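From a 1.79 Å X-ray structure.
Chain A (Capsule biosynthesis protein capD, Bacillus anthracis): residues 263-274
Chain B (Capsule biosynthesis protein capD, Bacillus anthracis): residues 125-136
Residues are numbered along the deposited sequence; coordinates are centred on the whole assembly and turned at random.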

ATOM      1  N   HIS A 263      20.358   2.292  21.881  1.00 41.49           N
ATOM      2  CA  HIS A 263      21.614   2.902  21.472  1.00 41.23           C
ATOM      3  C   HIS A 263      21.607   3.247  19.968  1.00 40.62           C
ATOM      4  O   HIS A 263      22.052   2.462  19.115  1.00 40.27           O
ATOM      5  CB  HIS A 263      22.758   1.967  21.854  1.00 42.15           C
ATOM      6  CG  HIS A 263      22.880   1.769  23.333  1.00 44.56           C
ATOM      7  ND1 HIS A 263      23.360   2.752  24.175  1.00 46.30           N
ATOM      8  CD2 HIS A 263      22.556   0.719  24.126  1.00 46.31           C
ATOM      9  CE1 HIS A 263      23.340   2.310  25.420  1.00 47.58           C
ATOM     10  NE2 HIS A 263      22.856   1.080  25.418  1.00 47.59           N
ATOM     11  N   THR A 264      21.122   4.453  19.675  1.00 39.56           N
ATOM     12  CA  THR A 264      20.655   4.832  18.338  1.00 39.12           C
ATOM     13  C   THR A 264      21.645   4.636  17.187  1.00 38.51           C
ATOM     14  O   THR A 264      21.295   4.040  16.157  1.00 38.15           O
ATOM     15  CB  THR A 264      20.164   6.282  18.355  1.00 39.07           C
ATOM     16  OG1 THR A 264      19.143   6.395  19.349  1.00 41.22           O
ATOM     17  CG2 THR A 264      19.606   6.697  17.003  1.00 38.87           C
ATOM     18  N   ALA A 265      22.875   5.124  17.353  1.00 37.37           N
ATOM     19  CA  ALA A 265      23.878   4.969  16.306  1.00 36.51           C
ATOM     20  C   ALA A 265      24.136   3.487  15.996  1.00 35.37           C
ATOM     21  O   ALA A 265      24.358   3.125  14.840  1.00 35.84           O
ATOM     22  CB  ALA A 265      25.179   5.675  16.697  1.00 36.34           C
ATOM     23  N   THR A 266      24.101   2.630  17.018  1.00 34.47           N
ATOM     24  CA  THR A 266      24.325   1.198  16.808  1.00 34.29           C
ATOM     25  C   THR A 266      23.131   0.561  16.097  1.00 33.00           C
ATOM     26  O   THR A 266      23.286  -0.239  15.173  1.00 32.86           O
ATOM     27  CB  THR A 266      24.550   0.444  18.137  1.00 33.87           C
ATOM     28  OG1 THR A 266      25.548   1.114  18.909  1.00 35.79           O
ATOM     29  CG2 THR A 266      24.987  -1.001  17.888  1.00 34.36           C
ATOM     30  N   TYR A 267      21.935   0.913  16.561  1.00 32.07           N
ATOM     31  CA  TYR A 267      20.710   0.388  15.985  1.00 31.23           C
ATOM     32  C   TYR A 267      20.651   0.765  14.516  1.00 30.80           C
ATOM     33  O   TYR A 267      20.436  -0.102  13.669  1.00 31.29           O
ATOM     34  CB  TYR A 267      19.468   0.907  16.730  1.00 31.39           C
ATOM     35  CG  TYR A 267      18.186   0.131  16.408  1.00 31.52           C
ATOM     36  CD1 TYR A 267      18.034  -1.196  16.818  1.00 30.90           C
ATOM     37  CD2 TYR A 267      17.122   0.728  15.712  1.00 31.72           C
ATOM     38  CE1 TYR A 267      16.870  -1.919  16.540  1.00 31.13           C
ATOM     39  CE2 TYR A 267      15.932   0.008  15.427  1.00 30.91           C
ATOM     40  CZ  TYR A 267      15.824  -1.317  15.836  1.00 30.92           C
ATOM     41  OH  TYR A 267      14.673  -2.062  15.584  1.00 29.76           O
HETATM   42  N   MSE A 268      20.884   2.043  14.234  1.00 39.10           N
HETATM   43  CA  MSE A 268      20.808   2.548  12.862  1.00 38.38           C
HETATM   44  C   MSE A 268      21.847   1.902  11.961  1.00 39.02           C
HETATM   45  O   MSE A 268      21.526   1.455  10.858  1.00 38.83           O
HETATM   46  CB  MSE A 268      20.948   4.072  12.819  1.00 37.85           C
HETATM   47  CG  MSE A 268      19.752   4.815  13.365  1.00 35.15           C
HETATM   48 SE   MSE A 268      19.967   6.742  13.363  0.50 27.57          SE
HETATM   49  CE  MSE A 268      20.120   7.057  11.469  1.00 30.59           C
ATOM     50  N   SER A 269      23.045   1.838  12.467  1.00 32.75           N
ATOM     51  CA  SER A 269      24.111   1.269  11.669  1.00 33.66           C
ATOM     52  C   SER A 269      23.851  -0.215  11.365  1.00 33.43           C
ATOM     53  O   SER A 269      24.052  -0.651  10.240  1.00 33.74           O
ATOM     54  CB  SER A 269      25.474   1.480  12.346  1.00 33.95           C
ATOM     55  OG  SER A 269      26.493   0.909  11.549  1.00 37.88           O
ATOM     56  N   LYS A 270      23.364  -0.948  12.345  1.00 33.37           N
ATOM     57  CA  LYS A 270      23.095  -2.364  12.181  1.00 33.69           C
ATOM     58  C   LYS A 270      21.917  -2.601  11.229  1.00 33.10           C
ATOM     59  O   LYS A 270      21.814  -3.613  10.621  1.00 32.02           O
ATOM     60  CB  LYS A 270      22.849  -3.018  13.535  1.00 34.29           C
ATOM     61  CG  LYS A 270      24.118  -3.391  14.312  1.00 35.19           C
ATOM     62  CD  LYS A 270      23.809  -4.070  15.616  1.00 35.36           C
ATOM     63  CE  LYS A 270      25.013  -4.809  16.216  1.00 36.82           C
ATOM     64  NZ  LYS A 270      24.692  -5.625  17.394  1.00 35.87           N
HETATM   65  N   MSE A 271      20.936  -1.657  11.220  1.00 39.20           N
HETATM   66  CA  MSE A 271      19.795  -1.717  10.306  1.00 38.68           C
HETATM   67  C   MSE A 271      20.238  -1.394   8.882  1.00 39.26           C
HETATM   68  O   MSE A 271      19.748  -2.001   7.920  1.00 39.02           O
HETATM   69  CB  MSE A 271      18.667  -0.774  10.750  1.00 37.94           C
HETATM   70  CG  MSE A 271      17.738  -1.354  11.814  1.00 36.19           C
HETATM   71 SE   MSE A 271      16.902  -3.045  11.261  0.50 28.18          SE
HETATM   72  CE  MSE A 271      15.923  -3.410  12.891  1.00 32.68           C
ATOM     73  N   GLU A 272      21.254  -0.498   8.758  1.00 33.23           N
ATOM     74  CA  GLU A 272      21.733  -0.141   7.457  1.00 33.67           C
ATOM     75  C   GLU A 272      22.376  -1.337   6.852  1.00 34.38           C
ATOM     76  O   GLU A 272      22.306  -1.544   5.686  1.00 34.40           O
ATOM     77  CB  GLU A 272      22.771   0.956   7.537  1.00 33.93           C
ATOM     78  CG  GLU A 272      23.231   1.500   6.209  1.00 33.85           C
ATOM     79  CD  GLU A 272      24.308   0.675   5.515  1.00 35.91           C
ATOM     80  OE1 GLU A 272      25.100   0.041   6.193  1.00 35.17           O
ATOM     81  OE2 GLU A 272      24.339   0.672   4.288  1.00 34.34           O
ATOM     82  N   GLU A 273      23.039  -2.102   7.676  1.00 35.16           N
ATOM     83  CA  GLU A 273      23.762  -3.266   7.194  1.00 36.15           C
ATOM     84  C   GLU A 273      22.773  -4.319   6.692  1.00 35.13           C
ATOM     85  O   GLU A 273      22.916  -4.813   5.579  1.00 34.32           O
ATOM     86  CB  GLU A 273      24.676  -3.823   8.300  1.00 36.38           C
ATOM     87  CG  GLU A 273      25.794  -2.852   8.729  1.00 38.89           C
ATOM     88  CD  GLU A 273      26.411  -3.205  10.092  1.00 39.65           C
ATOM     89  OE1 GLU A 273      26.545  -4.410  10.396  1.00 43.90           O
ATOM     90  OE2 GLU A 273      26.771  -2.277  10.856  1.00 46.34           O
ATOM     91  N   ILE A 274      21.754  -4.615   7.506  1.00 35.25           N
ATOM     92  CA  ILE A 274      20.719  -5.616   7.174  1.00 34.84           C
ATOM     93  C   ILE A 274      19.961  -5.262   5.891  1.00 34.46           C
ATOM     94  O   ILE A 274      19.672  -6.141   5.074  1.00 33.93           O
ATOM     95  CB  ILE A 274      19.714  -5.799   8.351  1.00 35.06           C
ATOM     96  CG1 ILE A 274      20.397  -6.481   9.542  1.00 33.92           C
ATOM     97  CG2 ILE A 274      18.497  -6.630   7.916  1.00 35.49           C
ATOM     98  CD1 ILE A 274      19.629  -6.408  10.849  1.00 34.27           C
TER
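Chain B (125-136) EVKNELSRKGLN

The polar part of this contact gathers around one lysine. Lys B133, just past the end of its helix, brings NZ to 3.3 Å from OG of Ser A269, a weak hydrogen bond, and to 3.8 Å from OE2 of Glu A273, a long salt bridge. Ser A269 OG in turn donates a weak hydrogen bond to Glu A273 OE2 at 3.3 Å, so one turn of the chain A helix presents a linked hydroxyl and carboxylate to a single ammonium group.

Away from this cluster, toward the N-terminal end of the chain A helix, the contact becomes helix packing. Chain B is helical through Ser B131 and leaves helical phi/psi at Arg B132; its helix runs in the same general direction as the helix from Thr A264 to Ile A274, which continues later in the chain, crossing at -38° with the axes 9.3 Å apart at closest approach. The helices come nearest in backbone at Ala A265: its CA lies 5.5 Å from CA of Val B126, and its CB sits 3.4 Å from OE1 of Glu B129. Leu B130 reaches across with both methyls, CD2 standing 3.8 Å from Ala A265 O and CD1 3.9 Å from CE of selenomethionine Met A268.

After the helix, a cis peptide leads into Gly B134, and the extended Leu B135 sets CD1 4.0 Å from CG of Glu A272. Ala A265, Met A268, Ser A269 and Glu A272, spaced at three and four residues, form the face turned to chain B; two of the four are small.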

ATOM      1  N   GLU B 125      26.188  14.216  18.833  1.00 50.40           N
ATOM      2  CA  GLU B 125      26.640  12.976  19.474  1.00 50.94           C
ATOM      3  C   GLU B 125      26.464  11.728  18.586  1.00 51.49           C
ATOM      4  O   GLU B 125      27.428  11.003  18.308  1.00 51.41           O
ATOM      5  CB  GLU B 125      25.911  12.834  20.836  1.00 51.30           C
ATOM      6  CG  GLU B 125      25.639  11.415  21.351  1.00 51.89           C
ATOM      7  CD  GLU B 125      26.894  10.687  21.802  1.00 54.54           C
ATOM      8  OE1 GLU B 125      27.664  11.262  22.611  1.00 56.34           O
ATOM      9  OE2 GLU B 125      27.098   9.530  21.369  1.00 56.41           O
ATOM     10  N   VAL B 126      25.235  11.478  18.140  1.00 52.16           N
ATOM     11  CA  VAL B 126      24.953  10.296  17.320  1.00 52.40           C
ATOM     12  C   VAL B 126      25.404  10.509  15.878  1.00 52.62           C
ATOM     13  O   VAL B 126      25.861   9.571  15.235  1.00 52.62           O
ATOM     14  CB  VAL B 126      23.458   9.912  17.348  1.00 52.51           C
ATOM     15  CG1 VAL B 126      23.007   9.606  18.782  1.00 52.41           C
ATOM     16  CG2 VAL B 126      22.620  11.013  16.736  1.00 52.87           C
ATOM     17  N   LYS B 127      25.277  11.737  15.379  1.00 53.19           N
ATOM     18  CA  LYS B 127      25.741  12.072  14.033  1.00 53.81           C
ATOM     19  C   LYS B 127      27.201  11.681  13.837  1.00 54.41           C
ATOM     20  O   LYS B 127      27.545  11.049  12.831  1.00 54.57           O
ATOM     21  CB  LYS B 127      25.576  13.567  13.735  1.00 53.87           C
ATOM     22  CG  LYS B 127      24.234  13.968  13.157  1.00 53.91           C
ATOM     23  CD  LYS B 127      24.299  15.370  12.567  1.00 54.18           C
ATOM     24  CE  LYS B 127      22.939  15.842  12.066  1.00 54.31           C
ATOM     25  NZ  LYS B 127      22.928  17.310  11.811  1.00 53.63           N
ATOM     26  N   ASN B 128      28.054  12.051  14.796  1.00 54.92           N
ATOM     27  CA  ASN B 128      29.492  11.751  14.702  1.00 55.41           C
ATOM     28  C   ASN B 128      29.819  10.255  14.784  1.00 55.75           C
ATOM     29  O   ASN B 128      30.741   9.790  14.113  1.00 55.84           O
ATOM     30  CB  ASN B 128      30.288  12.534  15.752  1.00 55.61           C
ATOM     31  CG  ASN B 128      30.126  14.042  15.601  1.00 56.17           C
ATOM     32  OD1 ASN B 128      30.012  14.566  14.488  1.00 56.50           O
ATOM     33  ND2 ASN B 128      30.090  14.745  16.730  1.00 57.12           N
ATOM     34  N   GLU B 129      29.069   9.501  15.588  1.00 56.26           N
ATOM     35  CA  GLU B 129      29.189   8.038  15.582  1.00 56.57           C
ATOM     36  C   GLU B 129      28.934   7.468  14.191  1.00 57.35           C
ATOM     37  O   GLU B 129      29.646   6.567  13.731  1.00 57.39           O
ATOM     38  CB  GLU B 129      28.215   7.396  16.557  1.00 56.68           C
ATOM     39  CG  GLU B 129      28.643   7.473  17.995  1.00 56.77           C
ATOM     40  CD  GLU B 129      27.817   6.571  18.892  1.00 56.88           C
ATOM     41  OE1 GLU B 129      27.919   5.328  18.740  1.00 55.63           O
ATOM     42  OE2 GLU B 129      27.079   7.112  19.753  1.00 57.14           O
ATOM     43  N   LEU B 130      27.902   7.993  13.537  1.00 58.17           N
ATOM     44  CA  LEU B 130      27.547   7.571  12.188  1.00 58.73           C
ATOM     45  C   LEU B 130      28.562   8.100  11.176  1.00 59.04           C
ATOM     46  O   LEU B 130      28.863   7.419  10.201  1.00 58.92           O
ATOM     47  CB  LEU B 130      26.126   8.032  11.829  1.00 58.60           C
ATOM     48  CG  LEU B 130      25.000   7.441  12.694  1.00 58.10           C
ATOM     49  CD1 LEU B 130      23.703   8.223  12.540  1.00 56.85           C
ATOM     50  CD2 LEU B 130      24.783   5.968  12.371  1.00 57.26           C
ATOM     51  N   SER B 131      29.092   9.301  11.421  1.00 59.51           N
ATOM     52  CA  SER B 131      30.067   9.936  10.510  1.00 59.82           C
ATOM     53  C   SER B 131      31.343   9.125  10.307  1.00 60.02           C
ATOM     54  O   SER B 131      31.870   9.076   9.194  1.00 59.95           O
ATOM     55  CB  SER B 131      30.434  11.347  10.982  1.00 59.88           C
ATOM     56  OG  SER B 131      29.376  12.261  10.730  1.00 59.96           O
ATOM     57  N   ARG B 132      31.830   8.488  11.369  1.00 60.30           N
ATOM     58  CA  ARG B 132      33.019   7.642  11.267  1.00 60.84           C
ATOM     59  C   ARG B 132      32.651   6.206  10.909  1.00 60.84           C
ATOM     60  O   ARG B 132      33.501   5.319  10.991  1.00 61.02           O
ATOM     61  CB  ARG B 132      33.809   7.583  12.580  1.00 61.00           C
ATOM     62  CG  ARG B 132      33.904   8.858  13.430  1.00 61.71           C
ATOM     63  CD  ARG B 132      33.941   8.510  14.930  1.00 62.20           C
ATOM     64  NE  ARG B 132      32.860   7.586  15.315  1.00 63.58           N
ATOM     65  CZ  ARG B 132      32.957   6.251  15.372  1.00 64.37           C
ATOM     66  NH1 ARG B 132      34.100   5.625  15.089  1.00 64.84           N
ATOM     67  NH2 ARG B 132      31.893   5.522  15.714  1.00 64.43           N
ATOM     68  N   LYS B 133      31.391   5.958  10.566  1.00 60.70           N
ATOM     69  CA  LYS B 133      30.944   4.602  10.236  1.00 60.61           C
ATOM     70  C   LYS B 133      31.061   4.118   8.769  1.00 60.16           C
ATOM     71  O   LYS B 133      31.184   2.906   8.569  1.00 60.39           O
ATOM     72  CB  LYS B 133      29.525   4.358  10.778  1.00 60.82           C
ATOM     73  CG  LYS B 133      29.509   3.621  12.117  1.00 61.22           C
ATOM     74  CD  LYS B 133      30.005   2.176  11.940  1.00 61.71           C
ATOM     75  CE  LYS B 133      29.447   1.223  12.993  1.00 61.72           C
ATOM     76  NZ  LYS B 133      29.450  -0.189  12.500  1.00 61.73           N
ATOM     77  N   GLY B 134      31.030   4.978   7.743  1.00 59.45           N
ATOM     78  CA  GLY B 134      30.825   6.415   7.824  1.00 58.95           C
ATOM     79  C   GLY B 134      29.599   6.820   7.033  1.00 58.79           C
ATOM     80  O   GLY B 134      29.693   7.144   5.851  1.00 58.95           O
ATOM     81  N   LEU B 135      28.445   6.788   7.694  1.00 58.36           N
ATOM     82  CA  LEU B 135      27.184   7.242   7.107  1.00 57.95           C
ATOM     83  C   LEU B 135      27.059   8.733   7.361  1.00 57.41           C
ATOM     84  O   LEU B 135      27.400   9.199   8.448  1.00 57.42           O
ATOM     85  CB  LEU B 135      25.979   6.534   7.757  1.00 57.91           C
ATOM     86  CG  LEU B 135      25.773   5.014   7.654  1.00 57.42           C
ATOM     87  CD1 LEU B 135      25.802   4.535   6.207  1.00 56.59           C
ATOM     88  CD2 LEU B 135      26.781   4.258   8.504  1.00 56.38           C
ATOM     89  N   ASN B 136      26.573   9.483   6.379  1.00 56.72           N
ATOM     90  CA  ASN B 136      26.203  10.876   6.637  1.00 56.47           C
ATOM     91  C   ASN B 136      24.689  10.983   6.803  1.00 56.11           C
ATOM     92  O   ASN B 136      23.956  10.093   6.382  1.00 56.18           O
ATOM     93  CB  ASN B 136      26.763  11.843   5.585  1.00 56.89           C
ATOM     94  CG  ASN B 136      26.215  11.607   4.202  1.00 57.73           C
ATOM     95  OD1 ASN B 136      25.293  12.300   3.769  1.00 60.17           O
ATOM     96  ND2 ASN B 136      26.794  10.649   3.484  1.00 58.78           N
TER